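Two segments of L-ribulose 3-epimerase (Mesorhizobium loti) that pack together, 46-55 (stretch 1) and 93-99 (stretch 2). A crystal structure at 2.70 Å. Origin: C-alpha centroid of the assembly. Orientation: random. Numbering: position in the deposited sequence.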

ATOM      1  N   ASP A  46      32.744  31.225 -12.795  1.00 57.75           N
ATOM      2  CA  ASP A  46      32.845  32.395 -11.924  1.00 61.00           C
ATOM      3  C   ASP A  46      32.048  32.122 -10.637  1.00 61.66           C
ATOM      4  O   ASP A  46      30.854  32.433 -10.544  1.00 62.53           O
ATOM      5  N   ILE A  47      32.730  31.537  -9.654  1.00 58.32           N
ATOM      6  CA  ILE A  47      32.110  31.044  -8.421  1.00 59.04           C
ATOM      7  C   ILE A  47      31.377  32.114  -7.592  1.00 62.25           C
ATOM      8  O   ILE A  47      30.230  31.909  -7.174  1.00 64.96           O
ATOM      9  N   GLY A  48      32.042  33.242  -7.350  1.00 59.88           N
ATOM     10  CA  GLY A  48      31.481  34.309  -6.527  1.00 57.47           C
ATOM     11  C   GLY A  48      30.290  34.951  -7.203  1.00 58.09           C
ATOM     12  O   GLY A  48      29.330  35.351  -6.542  1.00 58.17           O
ATOM     13  N   ARG A  49      30.364  35.051  -8.527  1.00 57.61           N
ATOM     14  CA  ARG A  49      29.254  35.534  -9.332  1.00 60.59           C
ATOM     15  C   ARG A  49      28.065  34.590  -9.148  1.00 62.84           C
ATOM     16  O   ARG A  49      26.941  35.036  -8.895  1.00 64.45           O
ATOM     17  N   LEU A  50      28.335  33.287  -9.266  1.00 61.76           N
ATOM     18  CA  LEU A  50      27.330  32.246  -9.098  1.00 58.36           C
ATOM     19  C   LEU A  50      26.685  32.356  -7.714  1.00 59.02           C
ATOM     20  O   LEU A  50      25.456  32.452  -7.605  1.00 57.66           O
ATOM     21  N   ALA A  51      27.521  32.361  -6.672  1.00 54.57           N
ATOM     22  CA  ALA A  51      27.054  32.492  -5.294  1.00 56.85           C
ATOM     23  C   ALA A  51      26.176  33.725  -5.083  1.00 57.94           C
ATOM     24  O   ALA A  51      25.201  33.681  -4.321  1.00 58.59           O
ATOM     25  N   LYS A  52      26.521  34.813  -5.769  1.00 57.44           N
ATOM     26  CA  LYS A  52      25.784  36.060  -5.659  1.00 59.11           C
ATOM     27  C   LYS A  52      24.471  35.944  -6.409  1.00 57.65           C
ATOM     28  O   LYS A  52      23.472  36.557  -6.028  1.00 61.75           O
ATOM     29  N   ARG A  53      24.472  35.152  -7.472  1.00 55.28           N
ATOM     30  CA  ARG A  53      23.265  34.967  -8.262  1.00 53.38           C
ATOM     31  C   ARG A  53      22.304  34.001  -7.564  1.00 52.08           C
ATOM     32  O   ARG A  53      21.083  34.167  -7.647  1.00 51.57           O
ATOM     33  N   ILE A  54      22.866  33.007  -6.873  1.00 48.60           N
ATOM     34  CA  ILE A  54      22.090  32.092  -6.040  1.00 48.40           C
ATOM     35  C   ILE A  54      21.388  32.838  -4.893  1.00 48.30           C
ATOM     36  O   ILE A  54      20.171  32.707  -4.716  1.00 46.00           O
ATOM     37  N   ALA A  55      22.150  33.628  -4.135  1.00 50.37           N
ATOM     38  CA  ALA A  55      21.583  34.403  -3.017  1.00 51.82           C
ATOM     39  C   ALA A  55      20.540  35.437  -3.463  1.00 54.02           C
ATOM     40  O   ALA A  55      19.523  35.607  -2.792  1.00 57.44           O
ATOM     41  N   ALA A  93      35.624  23.346  -0.251  1.00 43.49           N
ATOM     42  CA  ALA A  93      35.919  24.741  -0.576  1.00 43.85           C
ATOM     43  C   ALA A  93      34.960  25.303  -1.627  1.00 45.34           C
ATOM     44  O   ALA A  93      34.565  26.474  -1.556  1.00 47.06           O
ATOM     45  N   LEU A  94      34.571  24.474  -2.593  1.00 44.77           N
ATOM     46  CA  LEU A  94      33.530  24.885  -3.536  1.00 45.85           C
ATOM     47  C   LEU A  94      32.202  25.213  -2.824  1.00 45.74           C
ATOM     48  O   LEU A  94      31.637  26.286  -3.031  1.00 47.29           O
ATOM     49  N   THR A  95      31.723  24.294  -1.983  1.00 46.80           N
ATOM     50  CA  THR A  95      30.462  24.465  -1.243  1.00 49.04           C
ATOM     51  C   THR A  95      30.517  25.742  -0.402  1.00 50.17           C
ATOM     52  O   THR A  95      29.647  26.616  -0.516  1.00 48.51           O
ATOM     53  N   ARG A  96      31.561  25.827   0.426  1.00 50.97           N
ATOM     54  CA  ARG A  96      31.827  26.984   1.279  1.00 51.47           C
ATOM     55  C   ARG A  96      31.769  28.300   0.504  1.00 49.93           C
ATOM     56  O   ARG A  96      31.053  29.215   0.903  1.00 49.04           O
ATOM     57  N   ASP A  97      32.493  28.380  -0.611  1.00 49.89           N
ATOM     58  CA  ASP A  97      32.573  29.624  -1.379  1.00 50.62           C
ATOM     59  C   ASP A  97      31.270  29.951  -2.086  1.00 50.66           C
ATOM     60  O   ASP A  97      31.007  31.108  -2.424  1.00 52.24           O
ATOM     61  N   LEU A  98      30.441  28.937  -2.285  1.00 50.83           N
ATOM     62  CA  LEU A  98      29.165  29.142  -2.952  1.00 51.34           C
ATOM     63  C   LEU A  98      28.079  29.552  -1.943  1.00 51.13           C
ATOM     64  O   LEU A  98      26.998  30.022  -2.320  1.00 50.08           O
ATOM     65  N   GLY A  99      28.392  29.406  -0.657  1.00 48.56           N
ATOM     66  CA  GLY A  99      27.459  29.766   0.399  1.00 49.58           C
ATOM     67  C   GLY A  99      26.493  28.629   0.647  1.00 50.63           C
ATOM     68  O   GLY A  99      25.279  28.824   0.660  1.00 49.85           O
TER

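Two helices, 47-55 and the one ending near Leu 98, cross at 51° with their axes 9.4 Å apart at closest approach. The main feature of the contact is a knob in a hole. The knob is Leu 98. Its CA-to-CB bond points sideways, but the end of its side chain comes nearer to the first helix. The hole is formed by Ile 47, Leu 50, Ala 51 and Ile 54, whose CA-to-CB bonds point toward the second stretch.

Leu 98 has chi1 at -136°, between wells, and chi2 in p. CD1 of Leu 98 lies 3.8 Å from CG2 of Ile 47, 3.6 Å from CD1 of Leu 50 and 3.9 Å from CB of Ala 51. CD1 of Leu 98 also sits 3.4 Å from the backbone O of Ile 47. CD1 of Ile 54 closes the hole, 4.1 Å from CG of Leu 98.

Ala 51 has the shortest side chain of the four residues that form the hole. The backbones are close here: CA of Ala 51 is 4.6 Å from CA of Leu 98. CB of Ala 51 rests 3.4 Å from O of Leu 98 and 3.6 Å from O of Asp 97.

Ile 47 is a bump in its own right. Its rotamer is m, t. CD1 of Ile 47 meets CD1 of Leu 94 at 3.8 Å, while CG2 of Ile 47 lies 3.9 Å from CB of Asp 97. Leu 94, in t, p, starts sideways and brings its end nearer to Ile 47. Ile 54 repeats the m, t rotamer. Leu 50 has both chi angles between wells.

No hydrogen bond crosses the contact. The CA-to-CB bond of Asp 97 points toward the first helix, but its carboxylate pairs with Arg 96 in its own stretch: NE of Arg 96 reaches OD2 of Asp 97 at 2.8 Å in a salt bridge. The CA-to-CB bonds of Arg 49 and Lys 52 point away.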

ATOM      1  CB  ASP A  46      32.334  33.644 -12.651  1.00 62.81           C
ATOM      2  CG  ASP A  46      32.855  34.946 -12.045  1.00 64.90           C
ATOM      3  OD1 ASP A  46      33.279  34.961 -10.863  1.00 63.94           O
ATOM      4  OD2 ASP A  46      32.827  35.971 -12.767  1.00 66.03           O
ATOM      5  CB  ILE A  47      33.153  30.297  -7.555  1.00 56.86           C
ATOM      6  CG1 ILE A  47      33.535  28.975  -8.225  1.00 56.15           C
ATOM      7  CG2 ILE A  47      32.639  30.063  -6.136  1.00 56.98           C
ATOM      8  CD1 ILE A  47      34.722  28.295  -7.581  1.00 58.35           C
ATOM      9  CB  ARG A  49      29.670  35.624 -10.808  1.00 61.68           C
ATOM     10  CG  ARG A  49      28.528  35.539 -11.812  1.00 66.38           C
ATOM     11  CD  ARG A  49      27.853  36.885 -12.030  1.00 72.91           C
ATOM     12  NE  ARG A  49      28.548  37.680 -13.044  1.00 77.92           N
ATOM     13  CZ  ARG A  49      28.250  37.673 -14.343  1.00 79.43           C
ATOM     14  NH1 ARG A  49      28.939  38.430 -15.187  1.00 79.13           N
ATOM     15  NH2 ARG A  49      27.262  36.914 -14.803  1.00 79.28           N
ATOM     16  CB  LEU A  50      27.970  30.864  -9.266  1.00 56.75           C
ATOM     17  CG  LEU A  50      27.274  29.719 -10.017  1.00 54.39           C
ATOM     18  CD1 LEU A  50      27.697  28.413  -9.368  1.00 53.34           C
ATOM     19  CD2 LEU A  50      25.755  29.818 -10.077  1.00 50.76           C
ATOM     20  CB  ALA A  51      28.229  32.508  -4.331  1.00 56.63           C
ATOM     21  CB  LYS A  52      26.607  37.237  -6.198  1.00 62.07           C
ATOM     22  CG  LYS A  52      26.361  38.576  -5.496  1.00 67.43           C
ATOM     23  CD  LYS A  52      25.080  39.299  -5.926  1.00 69.40           C
ATOM     24  CE  LYS A  52      25.039  39.618  -7.421  1.00 73.14           C
ATOM     25  NZ  LYS A  52      26.023  40.660  -7.837  1.00 73.79           N
ATOM     26  CB  ARG A  53      23.602  34.489  -9.672  1.00 53.12           C
ATOM     27  CG  ARG A  53      23.220  35.511 -10.740  1.00 54.83           C
ATOM     28  CD  ARG A  53      21.768  35.963 -10.594  1.00 57.54           C
ATOM     29  NE  ARG A  53      20.848  35.348 -11.576  1.00 61.98           N
ATOM     30  CZ  ARG A  53      21.163  35.013 -12.830  1.00 65.08           C
ATOM     31  NH1 ARG A  53      22.392  35.233 -13.317  1.00 65.01           N
ATOM     32  NH2 ARG A  53      20.229  34.457 -13.614  1.00 65.39           N
ATOM     33  CB  ILE A  54      22.955  30.927  -5.498  1.00 47.61           C
ATOM     34  CG1 ILE A  54      23.343  29.973  -6.631  1.00 45.76           C
ATOM     35  CG2 ILE A  54      22.204  30.137  -4.439  1.00 47.03           C
ATOM     36  CD1 ILE A  54      24.479  29.035  -6.281  1.00 44.59           C
ATOM     37  CB  ALA A  55      22.679  35.055  -2.186  1.00 48.82           C
ATOM     38  CB  ALA A  93      37.366  24.899  -1.018  1.00 43.54           C
ATOM     39  CB  LEU A  94      33.330  23.834  -4.633  1.00 45.28           C
ATOM     40  CG  LEU A  94      32.262  24.153  -5.684  1.00 46.20           C
ATOM     41  CD1 LEU A  94      32.723  25.253  -6.629  1.00 48.37           C
ATOM     42  CD2 LEU A  94      31.894  22.910  -6.477  1.00 48.88           C
ATOM     43  CB  THR A  95      30.171  23.247  -0.326  1.00 49.84           C
ATOM     44  OG1 THR A  95      30.161  22.044  -1.106  1.00 49.19           O
ATOM     45  CG2 THR A  95      28.832  23.396   0.401  1.00 47.23           C
ATOM     46  CB  ARG A  96      33.179  26.820   1.977  1.00 52.31           C
ATOM     47  CG  ARG A  96      33.565  27.953   2.915  1.00 54.42           C
ATOM     48  CD  ARG A  96      35.078  28.050   3.028  1.00 55.46           C
ATOM     49  NE  ARG A  96      35.673  28.357   1.727  1.00 54.55           N
ATOM     50  CZ  ARG A  96      36.856  27.917   1.309  1.00 55.02           C
ATOM     51  NH1 ARG A  96      37.609  27.140   2.087  1.00 54.50           N
ATOM     52  NH2 ARG A  96      37.282  28.256   0.098  1.00 54.58           N
ATOM     53  CB  ASP A  97      33.734  29.589  -2.374  1.00 52.82           C
ATOM     54  CG  ASP A  97      35.094  29.692  -1.693  1.00 55.73           C
ATOM     55  OD1 ASP A  97      36.119  29.483  -2.376  1.00 58.31           O
ATOM     56  OD2 ASP A  97      35.146  29.980  -0.476  1.00 56.76           O
ATOM     57  CB  LEU A  98      28.791  27.881  -3.729  1.00 52.54           C
ATOM     58  CG  LEU A  98      28.231  27.976  -5.152  1.00 52.97           C
ATOM     59  CD1 LEU A  98      28.955  29.006  -6.002  1.00 52.96           C
ATOM     60  CD2 LEU A  98      28.309  26.601  -5.799  1.00 53.60           C
TER